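Local coordinates for protein carbonic anhydrase (Porphyridium purpureum, PDB 1DDZ) that probably catalyses the reversible interconversion of carbon dioxide and hydrogencarbonate, with zinc as its cofactor, at residues 433-438 against 476-481; 11-16 against 444-449. All blocks are in the same frame, centred on the assembly; numbering follows the deposited sequence.

Interaction 1: 433-438 against 476-481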
loop_
_atom_site.group_PDB
_atom_site.type_symbol
_atom_site.label_atom_id
_atom_site.label_comp_id
_atom_site.label_asym_id
_atom_site.label_seq_id
_atom_site.Cartn_x
_atom_site.Cartn_y
_atom_site.Cartn_z
ATOM N N LEU A 433 24.083 -6.227 9.498
ATOM C CA LEU A 433 23.050 -5.809 8.543
ATOM C C LEU A 433 21.817 -5.339 9.321
ATOM O O LEU A 433 21.173 -4.359 8.964
ATOM C CB LEU A 433 22.649 -6.990 7.661
ATOM C CG LEU A 433 22.130 -6.828 6.223
ATOM C CD1 LEU A 433 21.055 -7.856 6.016
ATOM C CD2 LEU A 433 21.615 -5.442 5.921
ATOM N N ILE A 434 21.503 -6.065 10.382
ATOM C CA ILE A 434 20.369 -5.774 11.251
ATOM C C ILE A 434 20.555 -4.402 11.897
ATOM O O ILE A 434 19.611 -3.637 12.043
ATOM C CB ILE A 434 20.243 -6.908 12.334
ATOM C CG1 ILE A 434 19.700 -8.179 11.693
ATOM C CG2 ILE A 434 19.402 -6.488 13.516
ATOM C CD1 ILE A 434 19.530 -9.276 12.689
ATOM N N GLU A 435 21.795 -4.079 12.254
ATOM C CA GLU A 435 22.112 -2.805 12.887
ATOM C C GLU A 435 21.972 -1.649 11.909
ATOM O O GLU A 435 21.435 -0.585 12.242
ATOM C CB GLU A 435 23.546 -2.833 13.429
ATOM C CG GLU A 435 23.748 -3.754 14.605
ATOM C CD GLU A 435 25.226 -3.973 14.951
ATOM O OE1 GLU A 435 26.065 -3.901 14.044
ATOM O OE2 GLU A 435 25.540 -4.204 16.136
ATOM N N ILE A 436 22.547 -1.828 10.735
ATOM C CA ILE A 436 22.496 -0.818 9.695
ATOM C C ILE A 436 21.041 -0.641 9.207
ATOM O O ILE A 436 20.630 0.469 8.833
ATOM C CB ILE A 436 23.431 -1.205 8.558
ATOM C CG1 ILE A 436 24.872 -1.242 9.088
ATOM C CG2 ILE A 436 23.302 -0.243 7.404
ATOM C CD1 ILE A 436 25.885 -1.760 8.038
ATOM N N ASN A 437 20.255 -1.720 9.249
ATOM C CA ASN A 437 18.848 -1.644 8.854
ATOM C C ASN A 437 18.102 -0.703 9.807
ATOM O O ASN A 437 17.374 0.176 9.368
ATOM C CB ASN A 437 18.206 -3.026 8.828
ATOM C CG ASN A 437 16.735 -2.981 8.441
ATOM O OD1 ASN A 437 15.880 -3.331 9.238
ATOM N ND2 ASN A 437 16.443 -2.542 7.226
ATOM N N VAL A 438 18.374 -0.818 11.103
ATOM C CA VAL A 438 17.765 0.058 12.121
ATOM C C VAL A 438 18.154 1.520 11.849
ATOM O O VAL A 438 17.314 2.424 11.920
ATOM C CB VAL A 438 18.244 -0.329 13.567
ATOM C CG1 VAL A 438 17.803 0.692 14.581
ATOM C CG2 VAL A 438 17.701 -1.666 13.958
ATOM N N ARG A 476 20.976 -1.789 22.849
ATOM C CA ARG A 476 22.212 -1.206 22.353
ATOM C C ARG A 476 21.878 -0.018 21.441
ATOM O O ARG A 476 20.995 -0.094 20.566
ATOM C CB ARG A 476 23.014 -2.285 21.632
ATOM C CG ARG A 476 23.369 -3.421 22.597
ATOM C CD ARG A 476 24.072 -4.541 21.915
ATOM N NE ARG A 476 24.312 -5.639 22.835
ATOM C CZ ARG A 476 25.297 -5.654 23.733
ATOM N NH1 ARG A 476 26.130 -4.629 23.843
ATOM N NH2 ARG A 476 25.483 -6.717 24.491
ATOM N N ASP A 477 22.566 1.089 21.679
ATOM C CA ASP A 477 22.320 2.326 20.957
ATOM C C ASP A 477 22.767 2.294 19.517
ATOM O O ASP A 477 23.882 1.893 19.231
ATOM C CB ASP A 477 23.013 3.468 21.697
ATOM C CG ASP A 477 22.534 4.846 21.262
ATOM O OD1 ASP A 477 21.693 4.959 20.346
ATOM O OD2 ASP A 477 23.000 5.835 21.867
ATOM N N MET A 478 21.857 2.641 18.606
ATOM C CA MET A 478 22.181 2.686 17.193
ATOM C C MET A 478 22.241 4.141 16.758
ATOM O O MET A 478 22.557 4.452 15.610
ATOM C CB MET A 478 21.155 1.918 16.354
ATOM C CG MET A 478 21.155 0.401 16.555
ATOM S SD MET A 478 22.649 -0.417 15.968
ATOM C CE MET A 478 23.547 -0.546 17.512
ATOM N N GLY A 479 21.895 5.031 17.672
ATOM C CA GLY A 479 21.927 6.443 17.370
ATOM C C GLY A 479 20.648 7.127 17.819
ATOM O O GLY A 479 19.642 6.472 18.089
ATOM N N VAL A 480 20.699 8.447 17.947
ATOM C CA VAL A 480 19.541 9.222 18.339
ATOM C C VAL A 480 19.647 10.536 17.576
ATOM O O VAL A 480 20.757 10.961 17.254
ATOM C CB VAL A 480 19.528 9.460 19.843
ATOM C CG1 VAL A 480 20.633 10.395 20.237
ATOM C CG2 VAL A 480 18.176 9.993 20.273
ATOM N N VAL A 481 18.512 11.098 17.161
ATOM C CA VAL A 481 18.495 12.366 16.431
ATOM C C VAL A 481 17.417 13.209 17.073
ATOM O O VAL A 481 16.257 12.792 17.167
ATOM C CB VAL A 481 18.115 12.199 14.948
ATOM C CG1 VAL A 481 18.156 13.551 14.249
ATOM C CG2 VAL A 481 19.016 11.239 14.245
#
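M478 reaches E435 and V438 by a twice-bent side chain: with CG anti to its own carbonyl carbon (chi1 -68°), the chain bends at chi2 (-67°) and again at chi3, setting SD against the flank of the helix. On the other side, V438 holds CG1 anti to the backbone N (chi1 171°), which presents that methyl to the stem of the methionine. The thioether sulfur lies 3.6 Å from CB of E435, while M478 SD and E435 CG are 3.8 Å apart, so the sulfur rests on the aliphatic base of the glutamate. Closer to the strand, M478 CG meets V438 CG1 at 3.9 Å. The methionine crosses both partners at about a right angle and bridges residues one helical turn apart. In fold terms, helix 426-447 packs here against 476-481, one of the two outermost strands, within this chain, of a mixed five-stranded sheet in the alpha-beta-alpha architecture of the beta-class carbonic anhydrases; this strand runs antiparallel to its neighbour 462-468. L24 of helix 12-25 also touches both E435 and M478. Beyond its apolar base, E435 runs extended to a buried carboxylate, where OE2 is hydrogen-bonded to the Y385 hydroxyl and G30 N, and OE1 forms a salt bridge with R432. Y385 directly follows the zinc ligand H384, whose side chain is about 8 Å from that of V438. Beside M478 the strand makes an Asx turn, in which D477 OD1 accepts from G479 N at 2.7 Å, the N-H arriving from above the carboxylate plane.

Interaction 2: 11-16 against 444-449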
loop_
_atom_site.group_PDB
_atom_site.type_symbol
_atom_site.label_atom_id
_atom_site.label_comp_id
_atom_site.label_asym_id
_atom_site.label_seq_id
_atom_site.Cartn_x
_atom_site.Cartn_y
_atom_site.Cartn_z
ATOM N N SER A 11 21.922 17.487 3.023
ATOM C CA SER A 11 21.127 18.222 3.996
ATOM C C SER A 11 21.713 17.887 5.353
ATOM O O SER A 11 22.510 16.950 5.479
ATOM C CB SER A 11 19.663 17.768 3.972
ATOM O OG SER A 11 19.542 16.404 4.342
ATOM N N ASP A 12 21.277 18.612 6.368
ATOM C CA ASP A 12 21.721 18.372 7.718
ATOM C C ASP A 12 21.369 16.971 8.174
ATOM O O ASP A 12 22.155 16.345 8.883
ATOM C CB ASP A 12 21.097 19.385 8.651
ATOM C CG ASP A 12 21.582 20.794 8.377
ATOM O OD1 ASP A 12 22.584 20.957 7.636
ATOM O OD2 ASP A 12 20.959 21.736 8.908
ATOM N N LEU A 13 20.205 16.464 7.758
ATOM C CA LEU A 13 19.813 15.108 8.133
ATOM C C LEU A 13 20.849 14.137 7.575
ATOM O O LEU A 13 21.331 13.262 8.284
ATOM C CB LEU A 13 18.450 14.743 7.563
ATOM C CG LEU A 13 17.446 14.038 8.475
ATOM C CD1 LEU A 13 16.553 13.182 7.613
ATOM C CD2 LEU A 13 18.113 13.210 9.524
ATOM N N GLU A 14 21.165 14.293 6.295
ATOM C CA GLU A 14 22.152 13.451 5.612
ATOM C C GLU A 14 23.505 13.455 6.327
ATOM O O GLU A 14 24.093 12.401 6.564
ATOM C CB GLU A 14 22.307 13.895 4.147
ATOM C CG GLU A 14 21.438 13.088 3.157
ATOM C CD GLU A 14 20.877 13.894 1.972
ATOM O OE1 GLU A 14 19.902 13.398 1.352
ATOM O OE2 GLU A 14 21.394 14.994 1.654
ATOM N N LYS A 15 23.971 14.637 6.721
ATOM C CA LYS A 15 25.248 14.753 7.412
ATOM C C LYS A 15 25.159 14.017 8.728
ATOM O O LYS A 15 26.031 13.218 9.073
ATOM C CB LYS A 15 25.580 16.216 7.678
ATOM C CG LYS A 15 25.848 17.019 6.422
ATOM C CD LYS A 15 26.157 18.438 6.809
ATOM C CE LYS A 15 26.376 19.321 5.593
ATOM N NZ LYS A 15 26.484 20.740 6.054
ATOM N N LYS A 16 24.086 14.283 9.463
ATOM C CA LYS A 16 23.850 13.629 10.729
ATOM C C LYS A 16 23.943 12.106 10.606
ATOM O O LYS A 16 24.597 11.449 11.418
ATOM C CB LYS A 16 22.480 14.011 11.266
ATOM C CG LYS A 16 22.124 13.322 12.564
ATOM C CD LYS A 16 23.135 13.706 13.623
ATOM C CE LYS A 16 22.888 12.992 14.937
ATOM N NZ LYS A 16 23.628 13.634 16.069
ATOM N N ASN A 444 14.834 7.090 7.626
ATOM C CA ASN A 444 13.525 7.177 6.985
ATOM C C ASN A 444 12.476 7.871 7.858
ATOM O O ASN A 444 11.754 8.725 7.369
ATOM C CB ASN A 444 13.017 5.794 6.578
ATOM C CG ASN A 444 13.806 5.188 5.451
ATOM O OD1 ASN A 444 14.722 5.808 4.924
ATOM N ND2 ASN A 444 13.437 3.972 5.048
ATOM N N VAL A 445 12.387 7.563 9.152
ATOM C CA VAL A 445 11.376 8.269 9.943
ATOM C C VAL A 445 11.738 9.736 10.100
ATOM O O VAL A 445 10.859 10.580 10.117
ATOM C CB VAL A 445 10.958 7.569 11.314
ATOM C CG1 VAL A 445 11.546 6.204 11.456
ATOM C CG2 VAL A 445 11.205 8.425 12.517
ATOM N N CYS A 446 13.030 10.041 10.153
ATOM C CA CYS A 446 13.497 11.420 10.286
ATOM C C CYS A 446 13.176 12.224 9.029
ATOM O O CYS A 446 12.880 13.426 9.094
ATOM C CB CYS A 446 15.007 11.452 10.527
ATOM S SG CYS A 446 15.497 10.903 12.184
ATOM N N ALA A 447 13.238 11.544 7.889
ATOM C CA ALA A 447 12.970 12.153 6.608
ATOM C C ALA A 447 11.470 12.261 6.247
ATOM O O ALA A 447 11.141 12.909 5.267
ATOM C CB ALA A 447 13.750 11.414 5.516
ATOM N N THR A 448 10.570 11.690 7.040
ATOM C CA THR A 448 9.146 11.794 6.720
ATOM C C THR A 448 8.627 13.222 6.890
ATOM O O THR A 448 9.049 13.939 7.796
ATOM C CB THR A 448 8.267 10.908 7.620
ATOM O OG1 THR A 448 8.381 11.348 8.975
ATOM C CG2 THR A 448 8.650 9.445 7.507
ATOM N N SER A 449 7.643 13.606 6.080
ATOM C CA SER A 449 7.044 14.941 6.191
ATOM C C SER A 449 6.515 15.151 7.609
ATOM O O SER A 449 6.573 16.248 8.154
ATOM C CB SER A 449 5.897 15.085 5.181
ATOM O OG SER A 449 4.955 14.035 5.344
#
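The forked end of L13 straddles the CB of C446, with both methyls turned onto that one carbon. L13 CD2 lies 3.7 Å from C446 CB, and L13 CD1 approaches the same atom equally closely from the other arm of the fork. CD1 also runs on to the next residue, lying 3.9 Å from A447 CB and against its backbone N. The thiol of C446 is turned out of this pairing: with SG beside its own backbone N and anti to the carbonyl carbon (chi1 -73°), the methylene is what faces the leucine. An alanine in place of L13 removes both arms of the fork and would probably leave C446 CB and A447 CB without the methyls that rest on them, opening a gap between the two helices. The N-terminal end of helix 12-25 thus packs near the C-terminal end of helix 426-447, away from the zinc sites. Helix 12-25 opens with a capping box. S11 N donates to E14 OE2 at 2.9 Å, nearly straight at 163°, and the return bond from E14 N to S11 OG is weak at 3.3 Å. T448 is the N-cap of helix 449-456: its N and its OG1 reach V445 O from the same face of the carbonyl plane, the hydroxyl donating at 2.8 Å, and OG1 also caps V451 N. L13 touches A484 and D486 of the C-terminal tail as well, and D486 is hydrogen-bonded to the S11 hydroxyl. Across the dimer, E14 OE1 forms a salt bridge with R410 of the second subunit, while A447 O accepts from R407 of that same subunit.

How the interactions relate
Along the chain the segments alternate: 11-16 comes first, then 433-438, 444-449 and 476-481. The two contacts have centres about 15 Å apart and share helix 426-447, interaction 1 using its middle and interaction 2 the region near its C-terminal end. They also touch directly, through V481 CB, 4.0 Å from C446 SG, and through packing of K16 on V480 and V481. Helix 12-25, from the start of the chain, thus lies against helix 426-447 and strand 476-481, more than 400 residues later in the sequence. Interaction 1 lies nearer a zinc site, whereas interaction 2 adjoins the second subunit.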